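Local structure of N-alpha-acetyltransferase 30 (6YGA) at residues A[46-51]-A[107-112]; A[67-70]-A[76-79]. The protein is the catalytic subunit of the NatC complex, which transfers an acetyl group from acetyl-CoA to the N-terminal methionine of proteins such as the L-A virus GAG protein. One frame throughout, in Å; residues are numbered along the deposited sequence.

In the fold
Both contacts belong to the GNAT fold of the catalytic subunit: contact 1 packs the end of helix 95-109 against the central sheet, while contact 2 lies within it. Contact 1 sets L46 and Y48, at the entry to strand 47-52, against the C-terminal end of that helix; contact 2 is a rung of the hairpin formed by strands 61-72 and 76-86, nested in sequence within the loop that contact 1 closes. Their centres lie about 11 Å apart, and they touch directly: the CE atom of selenomethionine M69 comes within 3.5 Å of C112 SG, while L46 O lies 3.2 Å from C67 CB. Strands 47-52 and 61-72 are antiparallel neighbours in the sheet, and C67 also packs on M107, so the helix end spans both contacts. The crystal is of the apo complex.

Contact 1: residues A[46-51]-A[107-112]; sequences LTYIAV and MQREHC
L46 and M107, a selenomethionine, make the one apolar side-chain contact between residues 46-51 and 107-112. A methyl branch of the leucine, CD2, meets the side of the longer chain at M107 CG, 3.9 Å away, and the two side chains run obliquely to one another. The first torsion of M107 (chi1 -67°) places this CG beside the backbone N, anti to the carbonyl carbon. With 123 Å² buried in all, the contact is small.

The polar approach is looser. The hydroxyl of Y48 lies at the edge of the R109 guanidinium, near its plane, but Y48 OH and R109 NH2 are 4.5 Å apart and form no hydrogen bond. R109 NE instead makes a salt bridge with D105, one turn back along the helix.

Backbone bonds finish the helix in a Schellman motif: C112 N reaches M107 O (2.9 Å) and H111 N reaches Q108 O (2.8 Å), with H111 at positive phi (72°). The chain thereby turns out of the helix toward strand 114-120. Y48 also packs on I102 and K106 of helix 95-109, L46 reaches M69 on strand 61-72, and strand 47-52 is hydrogen-bonded between strands 3-7 and 61-72.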
ATOM      1  N   LEU A  46      -5.221  28.446 -13.621  1.00 50.05           N
ATOM      2  CA  LEU A  46      -5.437  27.017 -13.796  1.00 48.21           C
ATOM      3  C   LEU A  46      -6.699  26.528 -13.090  1.00 50.24           C
ATOM      4  O   LEU A  46      -6.843  25.327 -12.842  1.00 50.19           O
ATOM      5  CB  LEU A  46      -4.211  26.242 -13.311  1.00 45.18           C
ATOM      6  CG  LEU A  46      -2.896  26.573 -14.022  1.00 43.16           C
ATOM      7  CD1 LEU A  46      -1.768  25.675 -13.524  1.00 41.89           C
ATOM      8  CD2 LEU A  46      -3.055  26.458 -15.532  1.00 41.05           C
ATOM      9  N   THR A  47      -7.614  27.435 -12.762  1.00 50.76           N
ATOM     10  CA  THR A  47      -8.901  27.086 -12.174  1.00 50.49           C
ATOM     11  C   THR A  47     -10.009  27.634 -13.061  1.00 53.57           C
ATOM     12  O   THR A  47      -9.997  28.817 -13.417  1.00 56.68           O
ATOM     13  CB  THR A  47      -9.033  27.635 -10.751  1.00 50.19           C
ATOM     14  OG1 THR A  47      -8.073  26.996  -9.903  1.00 49.01           O
ATOM     15  CG2 THR A  47     -10.425  27.370 -10.204  1.00 49.85           C
ATOM     16  N   TYR A  48     -10.957  26.772 -13.420  1.00 52.33           N
ATOM     17  CA  TYR A  48     -12.053  27.135 -14.304  1.00 50.91           C
ATOM     18  C   TYR A  48     -13.381  26.807 -13.641  1.00 50.51           C
ATOM     19  O   TYR A  48     -13.471  25.892 -12.819  1.00 50.99           O
ATOM     20  CB  TYR A  48     -11.955  26.407 -15.653  1.00 46.92           C
ATOM     21  CG  TYR A  48     -10.907  26.985 -16.569  1.00 47.12           C
ATOM     22  CD1 TYR A  48      -9.572  26.621 -16.446  1.00 47.08           C
ATOM     23  CD2 TYR A  48     -11.249  27.903 -17.553  1.00 49.19           C
ATOM     24  CE1 TYR A  48      -8.605  27.155 -17.280  1.00 48.50           C
ATOM     25  CE2 TYR A  48     -10.292  28.442 -18.392  1.00 51.00           C
ATOM     26  CZ  TYR A  48      -8.971  28.066 -18.252  1.00 51.12           C
ATOM     27  OH  TYR A  48      -8.020  28.604 -19.090  1.00 54.48           O
ATOM     28  N   ILE A  49     -14.412  27.564 -14.011  1.00 48.00           N
ATOM     29  CA  ILE A  49     -15.763  27.343 -13.516  1.00 50.80           C
ATOM     30  C   ILE A  49     -16.699  27.163 -14.703  1.00 54.18           C
ATOM     31  O   ILE A  49     -16.419  27.590 -15.826  1.00 55.65           O
ATOM     32  CB  ILE A  49     -16.255  28.492 -12.611  1.00 51.73           C
ATOM     33  CG1 ILE A  49     -16.047  29.844 -13.303  1.00 54.07           C
ATOM     34  CG2 ILE A  49     -15.559  28.446 -11.263  1.00 50.52           C
ATOM     35  CD1 ILE A  49     -16.588  31.024 -12.527  1.00 60.24           C
ATOM     36  N   ALA A  50     -17.826  26.510 -14.438  1.00 56.27           N
ATOM     37  CA  ALA A  50     -18.916  26.380 -15.393  1.00 56.85           C
ATOM     38  C   ALA A  50     -20.144  27.044 -14.792  1.00 59.66           C
ATOM     39  O   ALA A  50     -20.468  26.804 -13.625  1.00 60.75           O
ATOM     40  CB  ALA A  50     -19.205  24.911 -15.718  1.00 54.65           C
ATOM     41  N   VAL A  51     -20.811  27.890 -15.577  1.00 62.81           N
ATOM     42  CA  VAL A  51     -22.026  28.570 -15.147  1.00 67.17           C
ATOM     43  C   VAL A  51     -23.113  28.322 -16.186  1.00 70.55           C
ATOM     44  O   VAL A  51     -22.831  28.160 -17.377  1.00 70.72           O
ATOM     45  CB  VAL A  51     -21.808  30.089 -14.932  1.00 70.18           C
ATOM     46  CG1 VAL A  51     -20.739  30.340 -13.870  1.00 69.61           C
ATOM     47  CG2 VAL A  51     -21.447  30.791 -16.243  1.00 70.06           C
HETATM   48  N   MSE A 107      -3.092  24.022 -19.691  1.00 48.24           N
HETATM   49  CA  MSE A 107      -1.813  23.532 -19.192  1.00 49.62           C
HETATM   50  C   MSE A 107      -0.890  23.120 -20.342  1.00 51.45           C
HETATM   51  O   MSE A 107       0.323  23.302 -20.256  1.00 53.37           O
HETATM   52  CB  MSE A 107      -2.032  22.371 -18.212  1.00 47.59           C
HETATM   53  CG  MSE A 107      -2.719  22.804 -16.914  1.00 47.06           C
HETATM   54 SE   MSE A 107      -2.770  21.443 -15.513  0.78 49.33          SE
HETATM   55  CE  MSE A 107      -4.334  20.434 -16.092  1.00 46.39           C
ATOM     56  N   GLN A 108      -1.463  22.589 -21.426  1.00 49.55           N
ATOM     57  CA  GLN A 108      -0.652  22.299 -22.606  1.00 49.36           C
ATOM     58  C   GLN A 108      -0.109  23.580 -23.225  1.00 50.12           C
ATOM     59  O   GLN A 108       1.064  23.640 -23.615  1.00 49.76           O
ATOM     60  CB  GLN A 108      -1.464  21.513 -23.635  1.00 47.65           C
ATOM     61  CG  GLN A 108      -0.694  21.218 -24.909  1.00 49.74           C
ATOM     62  CD  GLN A 108      -1.412  20.237 -25.809  1.00 53.08           C
ATOM     63  OE1 GLN A 108      -2.590  20.409 -26.120  1.00 56.03           O
ATOM     64  NE2 GLN A 108      -0.706  19.192 -26.223  1.00 51.89           N
ATOM     65  N   ARG A 109      -0.945  24.616 -23.323  1.00 49.75           N
ATOM     66  CA  ARG A 109      -0.475  25.901 -23.822  1.00 52.34           C
ATOM     67  C   ARG A 109       0.528  26.537 -22.871  1.00 52.04           C
ATOM     68  O   ARG A 109       1.320  27.383 -23.299  1.00 56.60           O
ATOM     69  CB  ARG A 109      -1.657  26.845 -24.070  1.00 57.77           C
ATOM     70  CG  ARG A 109      -2.447  26.518 -25.334  1.00 65.19           C
ATOM     71  CD  ARG A 109      -3.573  27.515 -25.613  1.00 71.19           C
ATOM     72  NE  ARG A 109      -4.759  27.262 -24.797  1.00 73.23           N
ATOM     73  CZ  ARG A 109      -5.190  28.064 -23.828  1.00 74.02           C
ATOM     74  NH1 ARG A 109      -4.540  29.186 -23.551  1.00 75.75           N
ATOM     75  NH2 ARG A 109      -6.278  27.747 -23.141  1.00 73.45           N
ATOM     76  N   GLU A 110       0.521  26.143 -21.600  1.00 48.04           N
ATOM     77  CA  GLU A 110       1.555  26.543 -20.660  1.00 50.13           C
ATOM     78  C   GLU A 110       2.754  25.603 -20.676  1.00 48.61           C
ATOM     79  O   GLU A 110       3.593  25.677 -19.772  1.00 46.31           O
ATOM     80  CB  GLU A 110       0.977  26.647 -19.246  1.00 53.40           C
ATOM     81  CG  GLU A 110      -0.040  27.774 -19.086  1.00 59.04           C
ATOM     82  CD  GLU A 110       0.526  29.136 -19.464  1.00 66.16           C
ATOM     83  OE1 GLU A 110       1.706  29.398 -19.153  1.00 68.67           O
ATOM     84  OE2 GLU A 110      -0.209  29.945 -20.075  1.00 69.14           O
ATOM     85  N   HIS A 111       2.842  24.720 -21.671  1.00 49.35           N
ATOM     86  CA  HIS A 111       4.023  23.903 -21.922  1.00 53.67           C
ATOM     87  C   HIS A 111       4.206  22.796 -20.884  1.00 51.85           C
ATOM     88  O   HIS A 111       5.331  22.355 -20.632  1.00 54.26           O
ATOM     89  CB  HIS A 111       5.282  24.772 -22.007  1.00 59.30           C
ATOM     90  CG  HIS A 111       5.162  25.915 -22.968  1.00 66.53           C
ATOM     91  ND1 HIS A 111       4.924  27.213 -22.566  1.00 68.48           N
ATOM     92  CD2 HIS A 111       5.259  25.952 -24.318  1.00 70.00           C
ATOM     93  CE1 HIS A 111       4.881  27.999 -23.628  1.00 71.19           C
ATOM     94  NE2 HIS A 111       5.081  27.259 -24.703  1.00 71.65           N
ATOM     95  N   CYS A 112       3.115  22.357 -20.256  1.00 47.69           N
ATOM     96  CA  CYS A 112       3.176  21.165 -19.420  1.00 47.16           C
ATOM     97  C   CYS A 112       3.560  19.965 -20.275  1.00 47.43           C
ATOM     98  O   CYS A 112       3.085  19.806 -21.402  1.00 45.19           O
ATOM     99  CB  CYS A 112       1.832  20.913 -18.730  1.00 47.21           C
ATOM    100  SG  CYS A 112       1.570  21.863 -17.211  1.00 52.34           S
TER

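Contact 2: residues A[67-70]-A[76-79]; sequences CKMD and RLRG. With EDO (1,2-ethanediol), chain J.
Residues 67-70 and 76-79 run antiparallel, their axes 4.8 Å apart at closest approach and their directions 167° from one another. They belong to the two arms of the beta hairpin formed by strands 61-72 and 76-86 in the GNAT sheet. D70 and R78 form a hydrogen-bonded pair, with R78 N to D70 O at 2.9 Å and the longer D70 N to R78 O at 3.2 Å; both bonds are fairly straight. M69 and G79 form the next, non-hydrogen-bonded pair, with M69 CA and G79 CA 4.2 Å apart.

Among the side chains, selenomethionine M69 reaches across the strands to L77. Its CG stands between the backbone N and carbonyl carbon (chi1 65°), and a bend at chi3 brings CE to 3.6 Å from L77 CD1. A 1,2-ethanediol, probably from the crystallisation liquor, lies against both residues and donates a hydrogen bond from O1 to M69 O. R78 rests its CB on D70 O, 3.8 Å away; its outer chain then leads away from the facing strand, with CG anti to its N (chi1 166°), and makes a salt bridge to E114 on the adjoining strand. R76 also pairs with E114.

K68 joins the two arms through solvent. Its NZ forms a salt bridge to D70 OD2 (2.9 Å), approaching on the anti side and out of the carboxylate plane, and gives a hydrogen bond to a water that donates in turn to R78 O, 2.9 Å from the water oxygen.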
ATOM      1  N   CYS A  67      -6.480  23.258 -10.627  1.00 42.15           N
ATOM      2  CA  CYS A  67      -5.253  22.645 -11.112  1.00 43.00           C
ATOM      3  C   CYS A  67      -4.036  23.433 -10.649  1.00 45.52           C
ATOM      4  O   CYS A  67      -4.124  24.611 -10.295  1.00 48.42           O
ATOM      5  CB  CYS A  67      -5.249  22.544 -12.644  1.00 41.96           C
ATOM      6  SG  CYS A  67      -6.684  21.675 -13.308  1.00 45.54           S
ATOM      7  N   LYS A  68      -2.890  22.754 -10.657  1.00 43.41           N
ATOM      8  CA  LYS A  68      -1.593  23.365 -10.407  1.00 43.07           C
ATOM      9  C   LYS A  68      -0.590  22.778 -11.390  1.00 44.22           C
ATOM     10  O   LYS A  68      -0.858  21.780 -12.065  1.00 41.23           O
ATOM     11  CB  LYS A  68      -1.118  23.131  -8.967  1.00 41.67           C
ATOM     12  CG  LYS A  68      -0.456  21.778  -8.766  1.00 43.32           C
ATOM     13  CD  LYS A  68      -0.035  21.546  -7.327  1.00 49.37           C
ATOM     14  CE  LYS A  68       0.917  20.360  -7.218  1.00 52.29           C
ATOM     15  NZ  LYS A  68       2.224  20.638  -7.881  1.00 53.47           N
HETATM   16  N   MSE A  69       0.575  23.410 -11.474  1.00 46.80           N
HETATM   17  CA  MSE A  69       1.685  22.844 -12.232  1.00 48.87           C
HETATM   18  C   MSE A  69       3.017  23.193 -11.581  1.00 50.46           C
HETATM   19  O   MSE A  69       3.205  24.289 -11.057  1.00 51.67           O
HETATM   20  CB  MSE A  69       1.660  23.318 -13.687  1.00 51.39           C
HETATM   21  CG  MSE A  69       1.873  24.803 -13.880  1.00 57.58           C
HETATM   22 SE   MSE A  69       1.495  25.343 -15.714  0.70 64.30          SE
HETATM   23  CE  MSE A  69       3.190  24.877 -16.552  1.00 65.50           C
ATOM     24  N   ASP A  70       3.940  22.238 -11.609  1.00 50.02           N
ATOM     25  CA  ASP A  70       5.254  22.401 -11.012  1.00 51.54           C
ATOM     26  C   ASP A  70       6.239  21.579 -11.824  1.00 53.29           C
ATOM     27  O   ASP A  70       5.839  20.603 -12.470  1.00 55.76           O
ATOM     28  CB  ASP A  70       5.269  21.946  -9.543  1.00 54.36           C
ATOM     29  CG  ASP A  70       4.883  23.055  -8.582  1.00 58.84           C
ATOM     30  OD1 ASP A  70       5.268  24.216  -8.829  1.00 61.29           O
ATOM     31  OD2 ASP A  70       4.201  22.765  -7.575  1.00 60.18           O
ATOM     32  N   ARG A  76      11.027  18.362 -16.563  1.00 53.46           N
ATOM     33  CA  ARG A  76       9.679  18.251 -17.100  1.00 52.51           C
ATOM     34  C   ARG A  76       8.683  19.008 -16.234  1.00 50.06           C
ATOM     35  O   ARG A  76       8.786  19.010 -15.003  1.00 51.46           O
ATOM     36  CB  ARG A  76       9.254  16.780 -17.230  1.00 53.64           C
ATOM     37  CG  ARG A  76      10.012  16.041 -18.327  1.00 58.27           C
ATOM     38  CD  ARG A  76       9.688  14.553 -18.374  1.00 59.47           C
ATOM     39  NE  ARG A  76       8.309  14.280 -18.773  1.00 60.05           N
ATOM     40  CZ  ARG A  76       7.873  14.283 -20.030  1.00 60.32           C
ATOM     41  NH1 ARG A  76       8.704  14.560 -21.026  1.00 62.46           N
ATOM     42  NH2 ARG A  76       6.601  14.017 -20.294  1.00 58.27           N
ATOM     43  N   LEU A  77       7.726  19.660 -16.893  1.00 46.73           N
ATOM     44  CA  LEU A  77       6.633  20.348 -16.218  1.00 44.46           C
ATOM     45  C   LEU A  77       5.449  19.401 -16.094  1.00 42.79           C
ATOM     46  O   LEU A  77       4.962  18.873 -17.101  1.00 43.37           O
ATOM     47  CB  LEU A  77       6.222  21.606 -16.980  1.00 46.98           C
ATOM     48  CG  LEU A  77       7.104  22.834 -16.776  1.00 53.96           C
ATOM     49  CD1 LEU A  77       6.557  24.028 -17.544  1.00 55.05           C
ATOM     50  CD2 LEU A  77       7.212  23.147 -15.294  1.00 57.03           C
ATOM     51  N   ARG A  78       4.984  19.198 -14.862  1.00 39.13           N
ATOM     52  CA  ARG A  78       3.877  18.296 -14.563  1.00 37.94           C
ATOM     53  C   ARG A  78       2.654  19.113 -14.160  1.00 38.96           C
ATOM     54  O   ARG A  78       2.651  19.769 -13.112  1.00 40.04           O
ATOM     55  CB  ARG A  78       4.258  17.313 -13.458  1.00 37.89           C
ATOM     56  CG  ARG A  78       3.071  16.575 -12.859  1.00 37.03           C
ATOM     57  CD  ARG A  78       3.512  15.384 -12.033  1.00 36.20           C
ATOM     58  NE  ARG A  78       4.076  14.328 -12.868  1.00 40.43           N
ATOM     59  CZ  ARG A  78       4.578  13.192 -12.398  1.00 42.32           C
ATOM     60  NH1 ARG A  78       4.589  12.960 -11.093  1.00 42.62           N
ATOM     61  NH2 ARG A  78       5.068  12.285 -13.232  1.00 45.17           N
ATOM     62  N   GLY A  79       1.623  19.079 -15.000  1.00 38.12           N
ATOM     63  CA  GLY A  79       0.333  19.588 -14.595  1.00 37.82           C
ATOM     64  C   GLY A  79      -0.371  18.616 -13.668  1.00 41.27           C
ATOM     65  O   GLY A  79      -0.167  17.403 -13.728  1.00 41.19           O
TER
HETATM   66  C1  EDO J 207       5.422  26.147 -13.804  1.00 65.74           C
HETATM   67  O1  EDO J 207       5.623  25.987 -12.395  1.00 68.09           O
HETATM   68  C2  EDO J 207       6.347  27.228 -14.352  1.00 65.96           C
HETATM   69  O2  EDO J 207       7.717  26.844 -14.175  1.00 67.76           O
HETATM   70  O   HOH W   1       3.115  19.147 -10.363  1.00 48.34           O